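Local coordinates for VP4 protein (Tellina virus 1, PDB 3P06) that acts as a serine protease that probably cleaves the viral polyprotein into its final products, caught here as an intramolecular acyl-enzyme, at residues A[8-13]-A[121-126]; A[24-29]-A[79-84]; A[49-54]-A[71-76]. One frame throughout, in Å; residues are numbered along the deposited sequence.

Contacts 1 and 2 lie side by side, their centres about 9 Å apart, because strands 9-18 and 21-31 are antiparallel neighbours in one mixed sheet. Contact 3 lies farther out, with its centre about 17 Å from that of contact 1 and about 21 Å from that of contact 2; strand 75-81 connects it to contact 2. Along the chain the three are nested: 49-54/71-76 falls inside the loop closed by 24-29/79-84, which falls inside that closed by 8-13/121-126. Strand 9-18 also pairs with strand 192-193 near the C-terminus, consistent with a chain end folded back toward the predicted active-site residues Ser102 and Lys141, beside which Thr124 of contact 1 lies.

Contact 1: residues A[8-13]-A[121-126]; sequences VGVLLP and LMVTGA. With SO4 (sulfate ion), chain B.
Met122, a selenomethionine, lays its side chain against Leu11 and Pro13. Its CB stands 4.0 Å from Leu11 O and just within touch of Pro13 CD. CG lies 3.9 Å from CB of Leu11. The chain bends at the CG-SE bond (chi3 88°), which places CE over the face of the Leu12-Pro13 peptide, 3.4 Å from Pro13 N; the Met122 and Pro13 side chains run past one another in opposing senses. In the adjoining backbone, Val123 N donates to Leu11 O over 2.8 Å (157° at the hydrogen). A water spans Leu11 N and Leu121 O. The contact joins two sheets of the peptidase S50 fold at an angle: strand 9-18 of the mixed sheet and strand 122-123, an edge strand of the small parallel sheet; residues 10-13 and 121-124 run 61° apart. Alongside the bond, CG1 of Val10 meets CG2 of Val123 at 3.8 Å. Pro13 CG comes within 4.0 Å of Thr124 CB, the two side chains crossing at about a right angle. OG1 of Thr124 is hydrogen-bonded with NZ of Lys141, a predicted active-site residue, and a sulfate, probably from the crystallisation liquor, is also hydrogen-bonded to Lys141 NZ and lies close to Thr124.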
loop_
_atom_site.group_PDB
_atom_site.type_symbol
_atom_site.label_atom_id
_atom_site.label_comp_id
_atom_site.label_asym_id
_atom_site.label_seq_id
_atom_site.Cartn_x
_atom_site.Cartn_y
_atom_site.Cartn_z
ATOM N N VAL A 8 -12.008 0.886 2.375
ATOM C CA VAL A 8 -11.518 -0.447 2.630
ATOM C C VAL A 8 -10.373 -0.669 1.628
ATOM O O VAL A 8 -10.465 -0.228 0.487
ATOM C CB VAL A 8 -12.694 -1.457 2.496
ATOM C CG1 VAL A 8 -12.210 -2.897 2.336
ATOM C CG2 VAL A 8 -13.616 -1.329 3.757
ATOM N N GLY A 9 -9.301 -1.299 2.076
ATOM C CA GLY A 9 -8.193 -1.605 1.198
ATOM C C GLY A 9 -7.107 -2.322 1.959
ATOM O O GLY A 9 -7.383 -2.968 2.980
ATOM N N VAL A 10 -5.860 -2.219 1.480
ATOM C CA VAL A 10 -4.780 -2.941 2.127
ATOM C C VAL A 10 -3.581 -1.990 2.335
ATOM O O VAL A 10 -3.154 -1.286 1.382
ATOM C CB VAL A 10 -4.374 -4.228 1.298
ATOM C CG1 VAL A 10 -3.100 -4.878 1.878
ATOM C CG2 VAL A 10 -5.549 -5.251 1.280
ATOM N N LEU A 11 -3.093 -1.959 3.578
ATOM C CA LEU A 11 -2.045 -1.057 3.962
ATOM C C LEU A 11 -0.679 -1.518 3.387
ATOM O O LEU A 11 -0.409 -2.692 3.292
ATOM C CB LEU A 11 -1.918 -1.055 5.488
ATOM C CG LEU A 11 -3.014 -0.168 6.127
ATOM C CD1 LEU A 11 -2.982 -0.422 7.600
ATOM C CD2 LEU A 11 -2.760 1.285 5.810
ATOM N N LEU A 12 0.179 -0.576 3.065
ATOM C CA LEU A 12 1.530 -0.925 2.613
ATOM C C LEU A 12 2.511 0.088 3.225
ATOM O O LEU A 12 2.247 1.285 3.256
ATOM C CB LEU A 12 1.635 -0.942 1.051
ATOM C CG LEU A 12 1.342 0.407 0.381
ATOM C CD1 LEU A 12 2.621 0.908 -0.296
ATOM C CD2 LEU A 12 0.194 0.327 -0.703
ATOM N N PRO A 13 3.655 -0.398 3.688
ATOM C CA PRO A 13 4.675 0.493 4.253
ATOM C C PRO A 13 5.492 1.219 3.176
ATOM O O PRO A 13 5.708 0.676 2.098
ATOM C CB PRO A 13 5.569 -0.474 5.082
ATOM C CG PRO A 13 5.534 -1.737 4.314
ATOM C CD PRO A 13 4.068 -1.821 3.756
ATOM N N LEU A 121 -3.017 -5.950 8.805
ATOM C CA LEU A 121 -1.821 -6.539 8.305
ATOM C C LEU A 121 -1.332 -5.636 7.195
ATOM O O LEU A 121 -2.124 -5.202 6.352
ATOM C CB LEU A 121 -2.140 -7.913 7.717
ATOM C CG LEU A 121 -0.946 -8.740 7.212
ATOM C CD1 LEU A 121 -0.158 -9.287 8.346
ATOM C CD2 LEU A 121 -1.355 -9.887 6.282
HETATM N N MSE A 122 -0.049 -5.352 7.154
HETATM C CA MSE A 122 0.469 -4.513 6.079
HETATM C C MSE A 122 1.084 -5.457 5.068
HETATM O O MSE A 122 1.528 -6.577 5.429
HETATM C CB MSE A 122 1.548 -3.570 6.610
HETATM C CG MSE A 122 0.982 -2.594 7.664
HETATM SE SE MSE A 122 2.437 -1.293 8.078
HETATM C CE MSE A 122 1.933 -0.075 6.646
ATOM N N VAL A 123 1.145 -5.021 3.820
ATOM C CA VAL A 123 1.685 -5.920 2.809
ATOM C C VAL A 123 2.722 -5.201 1.934
ATOM O O VAL A 123 2.493 -4.078 1.541
ATOM C CB VAL A 123 0.499 -6.478 1.963
ATOM C CG1 VAL A 123 1.014 -7.234 0.730
ATOM C CG2 VAL A 123 -0.449 -7.394 2.859
ATOM N N THR A 124 3.856 -5.809 1.628
ATOM C CA THR A 124 4.820 -5.143 0.724
ATOM C C THR A 124 5.291 -6.134 -0.340
ATOM O O THR A 124 5.535 -7.320 -0.031
ATOM C CB THR A 124 6.085 -4.515 1.517
ATOM O OG1 THR A 124 6.884 -3.677 0.651
ATOM C CG2 THR A 124 7.003 -5.587 2.039
ATOM N N GLY A 125 5.519 -5.629 -1.555
ATOM C CA GLY A 125 6.223 -6.376 -2.580
ATOM C C GLY A 125 5.713 -6.033 -3.974
ATOM O O GLY A 125 4.586 -5.574 -4.131
ATOM N N ALA A 126 6.553 -6.267 -4.974
ATOM C CA ALA A 126 6.230 -6.056 -6.353
ATOM C C ALA A 126 5.628 -7.371 -6.847
ATOM O O ALA A 126 5.847 -8.416 -6.240
ATOM C CB ALA A 126 7.502 -5.707 -7.139
HETATM S S SO4 B . 10.111 -4.482 -0.737
HETATM O O1 SO4 B . 8.948 -5.218 -1.163
HETATM O O2 SO4 B . 10.288 -4.724 0.695
HETATM O O3 SO4 B . 11.238 -5.003 -1.482
HETATM O O4 SO4 B . 10.101 -3.065 -1.002
HETATM O O HOH W 1 -4.085 -3.804 5.463
HETATM O O HOH W 2 5.855 -1.283 0.488
#

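Contact 2: residues A[24-29]-A[79-84]; sequences GGAFMA and LPVVQA
Phe27 and Pro80 meet across neighbouring strands with the proline ring lying over one face of the phenyl ring. The evidence is the position of Pro80 CB, 4.0 Å from the ring centroid and 13° off its normal, a CH-pi contact. Pro80 N covers the same face nearer the rim, 3.3 Å from Phe27 CD2, while Pro80 CD approaches Phe27 CE2 at 3.6 Å. Phe27 CG is anti to its own carbonyl carbon (chi1 -86°), and from there the ring extends across the backbone of residues 79 and 80. The close approach is matched in the main chain, where Phe27 and Pro80 form a non-hydrogen-bonded pair with CA atoms 4.0 Å apart. As expected for such a pair, the bonds fall on the flanking residues. Met28 N donates to Leu79 O over 2.8 Å, nearly along the C=O axis, and Leu79 N returns a bond to Met28 O. Val81 N reaches Ala26 O at 3.1 Å, almost straight at the hydrogen (169°) although the donor sits above the carbonyl plane.

The side chains of Ala26, Met28, Leu79 and Val81 share one face of the sheet. There the two methyls of Val81 divide their contacts: CG1 touches Met28 CB, whereas CG2 lies 4.0 Å from Ala26 CB. The selenomethionine chain of Met28 runs extended until its bend at chi3, and its CE ends near Ala84 CB. Ile89 of strand 88-92 and Leu11 of strand 9-18 also pack on both Met28 and Val81. These features describe an antiparallel strand pair in the interior of the protease's mixed sheet, with strand 21-31 set between strands 75-81 and 9-18 and with a proline CH-pi contact over the phenyl ring of Phe27.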
loop_
_atom_site.group_PDB
_atom_site.type_symbol
_atom_site.label_atom_id
_atom_site.label_comp_id
_atom_site.label_asym_id
_atom_site.label_seq_id
_atom_site.Cartn_x
_atom_site.Cartn_y
_atom_site.Cartn_z
ATOM N N GLY A 24 9.673 6.209 8.107
ATOM C CA GLY A 24 8.717 5.264 7.591
ATOM C C GLY A 24 7.319 5.881 7.606
ATOM O O GLY A 24 7.067 6.777 8.391
ATOM N N GLY A 25 6.465 5.453 6.672
ATOM C CA GLY A 25 5.057 5.800 6.686
ATOM C C GLY A 25 4.209 4.714 6.010
ATOM O O GLY A 25 4.670 3.591 5.800
ATOM N N ALA A 26 2.993 5.064 5.569
ATOM C CA ALA A 26 2.112 4.063 5.010
ATOM C C ALA A 26 1.290 4.666 3.920
ATOM O O ALA A 26 0.975 5.838 3.971
ATOM C CB ALA A 26 1.203 3.513 6.097
ATOM N N PHE A 27 0.946 3.839 2.926
ATOM C CA PHE A 27 -0.080 4.209 1.968
ATOM C C PHE A 27 -1.081 3.095 2.131
ATOM O O PHE A 27 -0.779 2.071 2.772
ATOM C CB PHE A 27 0.444 4.218 0.491
ATOM C CG PHE A 27 1.099 5.521 0.053
ATOM C CD1 PHE A 27 2.140 6.064 0.753
ATOM C CD2 PHE A 27 0.608 6.224 -1.075
ATOM C CE1 PHE A 27 2.754 7.288 0.369
ATOM C CE2 PHE A 27 1.205 7.466 -1.489
ATOM C CZ PHE A 27 2.293 7.978 -0.801
HETATM N N MSE A 28 -2.253 3.284 1.572
HETATM C CA MSE A 28 -3.206 2.192 1.454
HETATM C C MSE A 28 -3.570 2.083 -0.011
HETATM O O MSE A 28 -3.740 3.106 -0.701
HETATM C CB MSE A 28 -4.481 2.527 2.265
HETATM C CG MSE A 28 -5.448 1.359 2.104
HETATM SE SE MSE A 28 -7.153 1.501 3.108
HETATM C CE MSE A 28 -6.344 1.084 4.805
ATOM N N ALA A 29 -3.629 0.861 -0.518
ATOM C CA ALA A 29 -4.204 0.630 -1.856
ATOM C C ALA A 29 -5.742 0.538 -1.572
ATOM O O ALA A 29 -6.210 -0.481 -1.045
ATOM C CB ALA A 29 -3.724 -0.736 -2.431
ATOM N N LEU A 79 -3.175 5.804 -1.697
ATOM C CA LEU A 79 -3.189 7.130 -1.042
ATOM C C LEU A 79 -2.322 7.037 0.181
ATOM O O LEU A 79 -2.305 6.018 0.839
ATOM C CB LEU A 79 -4.646 7.497 -0.603
ATOM C CG LEU A 79 -5.618 7.885 -1.725
ATOM C CD1 LEU A 79 -7.044 8.049 -1.152
ATOM C CD2 LEU A 79 -5.194 9.218 -2.403
ATOM N N PRO A 80 -1.614 8.101 0.502
ATOM C CA PRO A 80 -0.971 8.109 1.789
ATOM C C PRO A 80 -1.988 8.118 2.961
ATOM O O PRO A 80 -3.013 8.775 2.860
ATOM C CB PRO A 80 -0.254 9.448 1.822
ATOM C CG PRO A 80 -0.984 10.345 0.871
ATOM C CD PRO A 80 -1.557 9.397 -0.209
ATOM N N VAL A 81 -1.647 7.510 4.099
ATOM C CA VAL A 81 -2.560 7.531 5.251
ATOM C C VAL A 81 -1.754 7.791 6.485
ATOM O O VAL A 81 -0.598 7.308 6.612
ATOM C CB VAL A 81 -3.364 6.216 5.390
ATOM C CG1 VAL A 81 -4.162 5.930 4.100
ATOM C CG2 VAL A 81 -2.472 5.024 5.703
ATOM N N VAL A 82 -2.299 8.584 7.398
ATOM C CA VAL A 82 -1.583 8.771 8.664
ATOM C C VAL A 82 -2.284 8.004 9.774
ATOM O O VAL A 82 -1.752 7.903 10.900
ATOM C CB VAL A 82 -1.416 10.297 9.039
ATOM C CG1 VAL A 82 -0.379 10.969 8.099
ATOM C CG2 VAL A 82 -2.769 11.109 9.021
ATOM N N GLN A 83 -3.510 7.526 9.480
ATOM C CA GLN A 83 -4.293 6.728 10.432
ATOM C C GLN A 83 -5.119 5.760 9.672
ATOM O O GLN A 83 -5.586 6.103 8.586
ATOM C CB GLN A 83 -5.281 7.531 11.325
ATOM C CG GLN A 83 -4.587 8.479 12.238
ATOM C CD GLN A 83 -5.538 9.260 13.140
ATOM O OE1 GLN A 83 -6.735 9.010 13.181
ATOM N NE2 GLN A 83 -4.978 10.197 13.888
ATOM N N ALA A 84 -5.304 4.565 10.219
ATOM C CA ALA A 84 -6.220 3.595 9.609
ATOM C C ALA A 84 -6.977 2.803 10.656
ATOM O O ALA A 84 -6.428 2.516 11.760
ATOM C CB ALA A 84 -5.447 2.632 8.640
#

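Contact 3: residues A[49-54]-A[71-76]; sequences TVAGGT and PIKGAI
Thr54 and Ala75 make a parallel beta bridge with CA atoms 4.8 Å apart, where the loop that follows a type I turn from Thr49 to Gly52 enters strand 54-58 beside strand 75-81. Two backbone bonds define the bridge: Thr54 N donates to Gly74 O, and Ile76 N to Thr54 O over 2.9 Å. The second is nearly straight at the carbonyl, with a C=O...N angle of 165°, whereas in the first the donor stands above the carbonyl plane. Just before the bridge the backbones come closer still, CA of Gly53 to CA of Lys73 being 3.9 Å. The CA of Gly53 faces the carbonyls of Ile72, Lys73 and Gly74, its nearest being Ile72 O at 3.1 Å in a CA-H...O contact. Having no CB, Gly53 can come this close to Ile72 O and Gly74 O.

The side-chain contribution comes mainly from Thr49. Its OG1 lies between the backbone N and the carbonyl carbon (chi1 71°) and donates to Ile72 O over 2.8 Å, in the plane of that carbonyl. Thr49 OG1 also accepts weakly from Ala51 N, which ties the turn to the bond that crosses the contact. Ala51 CB rests 3.6 Å from Ile72 O and 3.9 Å from CG of Lys73, whose chain then leads away with a bend at chi3. The Ile72 side chain packs on Ala107 of helix 104-111.

Asp111, on that helix, accepts from Lys73 N and Gly74 N, and this carboxylate may polarise the two peptides whose oxygens, Ile72 O and Lys73 O, face Thr49 OG1 and the CA of Gly53. The chemistry is thus mostly that of backbone carbonyls, with the hydroxyl of Thr49 as the one side-chain donor across the contact, so the directional bonding across it is almost wholly main-chain in character.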
loop_
_atom_site.group_PDB
_atom_site.type_symbol
_atom_site.label_atom_id
_atom_site.label_comp_id
_atom_site.label_asym_id
_atom_site.label_seq_id
_atom_site.Cartn_x
_atom_site.Cartn_y
_atom_site.Cartn_z
ATOM N N THR A 49 -4.893 -1.612 -16.482
ATOM C CA THR A 49 -4.257 -2.914 -16.484
ATOM C C THR A 49 -4.813 -3.784 -17.547
ATOM O O THR A 49 -5.950 -3.582 -18.035
ATOM C CB THR A 49 -4.453 -3.685 -15.199
ATOM O OG1 THR A 49 -5.821 -4.078 -15.155
ATOM C CG2 THR A 49 -4.104 -2.816 -13.931
ATOM N N VAL A 50 -4.061 -4.826 -17.864
ATOM C CA VAL A 50 -4.553 -5.807 -18.847
ATOM C C VAL A 50 -5.875 -6.478 -18.479
ATOM O O VAL A 50 -6.610 -6.863 -19.382
ATOM C CB VAL A 50 -3.513 -6.857 -19.184
ATOM C CG1 VAL A 50 -2.422 -6.219 -20.141
ATOM C CG2 VAL A 50 -2.962 -7.553 -17.851
ATOM N N ALA A 51 -6.210 -6.578 -17.198
ATOM C CA ALA A 51 -7.473 -7.210 -16.754
ATOM C C ALA A 51 -8.669 -6.238 -16.706
ATOM O O ALA A 51 -9.722 -6.591 -16.167
ATOM C CB ALA A 51 -7.276 -7.895 -15.357
ATOM N N GLY A 52 -8.531 -5.036 -17.284
ATOM C CA GLY A 52 -9.621 -4.041 -17.239
ATOM C C GLY A 52 -9.577 -3.083 -16.024
ATOM O O GLY A 52 -10.453 -2.249 -15.900
ATOM N N GLY A 53 -8.568 -3.169 -15.134
ATOM C CA GLY A 53 -8.591 -2.390 -13.886
ATOM C C GLY A 53 -7.992 -0.982 -14.106
ATOM O O GLY A 53 -7.484 -0.679 -15.186
ATOM N N THR A 54 -8.061 -0.111 -13.101
ATOM C CA THR A 54 -7.488 1.248 -13.210
ATOM C C THR A 54 -6.839 1.551 -11.866
ATOM O O THR A 54 -7.512 1.369 -10.817
ATOM C CB THR A 54 -8.578 2.356 -13.461
ATOM O OG1 THR A 54 -9.355 2.062 -14.619
ATOM C CG2 THR A 54 -7.893 3.700 -13.714
ATOM N N PRO A 71 -3.083 -8.208 -12.313
ATOM C CA PRO A 71 -4.424 -8.848 -12.441
ATOM C C PRO A 71 -5.447 -8.105 -11.564
ATOM O O PRO A 71 -6.054 -8.692 -10.693
ATOM C CB PRO A 71 -4.186 -10.297 -11.943
ATOM C CG PRO A 71 -2.964 -10.178 -11.049
ATOM C CD PRO A 71 -2.206 -8.891 -11.340
ATOM N N ILE A 72 -5.542 -6.798 -11.721
ATOM C CA ILE A 72 -6.478 -5.988 -10.955
ATOM C C ILE A 72 -7.612 -5.668 -11.952
ATOM O O ILE A 72 -7.349 -5.154 -13.071
ATOM C CB ILE A 72 -5.778 -4.694 -10.441
ATOM C CG1 ILE A 72 -4.751 -5.048 -9.343
ATOM C CG2 ILE A 72 -6.813 -3.633 -10.007
ATOM C CD1 ILE A 72 -3.879 -3.911 -8.950
ATOM N N LYS A 73 -8.854 -5.992 -11.559
ATOM C CA LYS A 73 -10.019 -5.755 -12.453
ATOM C C LYS A 73 -10.804 -4.503 -12.090
ATOM O O LYS A 73 -11.428 -3.934 -12.948
ATOM C CB LYS A 73 -10.942 -6.994 -12.488
ATOM C CG LYS A 73 -10.100 -8.234 -12.731
ATOM C CD LYS A 73 -10.886 -9.418 -13.135
ATOM C CE LYS A 73 -11.481 -10.127 -11.942
ATOM N NZ LYS A 73 -12.445 -11.131 -12.518
ATOM N N GLY A 74 -10.758 -4.063 -10.841
ATOM C CA GLY A 74 -11.522 -2.883 -10.444
ATOM C C GLY A 74 -10.642 -1.618 -10.341
ATOM O O GLY A 74 -9.504 -1.573 -10.893
ATOM N N ALA A 75 -11.144 -0.592 -9.657
ATOM C CA ALA A 75 -10.372 0.659 -9.468
ATOM C C ALA A 75 -9.632 0.570 -8.138
ATOM O O ALA A 75 -10.208 0.067 -7.153
ATOM C CB ALA A 75 -11.302 1.883 -9.527
ATOM N N ILE A 76 -8.358 0.979 -8.098
ATOM C CA ILE A 76 -7.589 0.996 -6.848
ATOM C C ILE A 76 -6.968 2.390 -6.847
ATOM O O ILE A 76 -6.500 2.852 -7.889
ATOM C CB ILE A 76 -6.447 -0.048 -6.820
ATOM C CG1 ILE A 76 -6.952 -1.505 -6.829
ATOM C CG2 ILE A 76 -5.468 0.216 -5.571
ATOM C CD1 ILE A 76 -7.548 -2.002 -5.478
#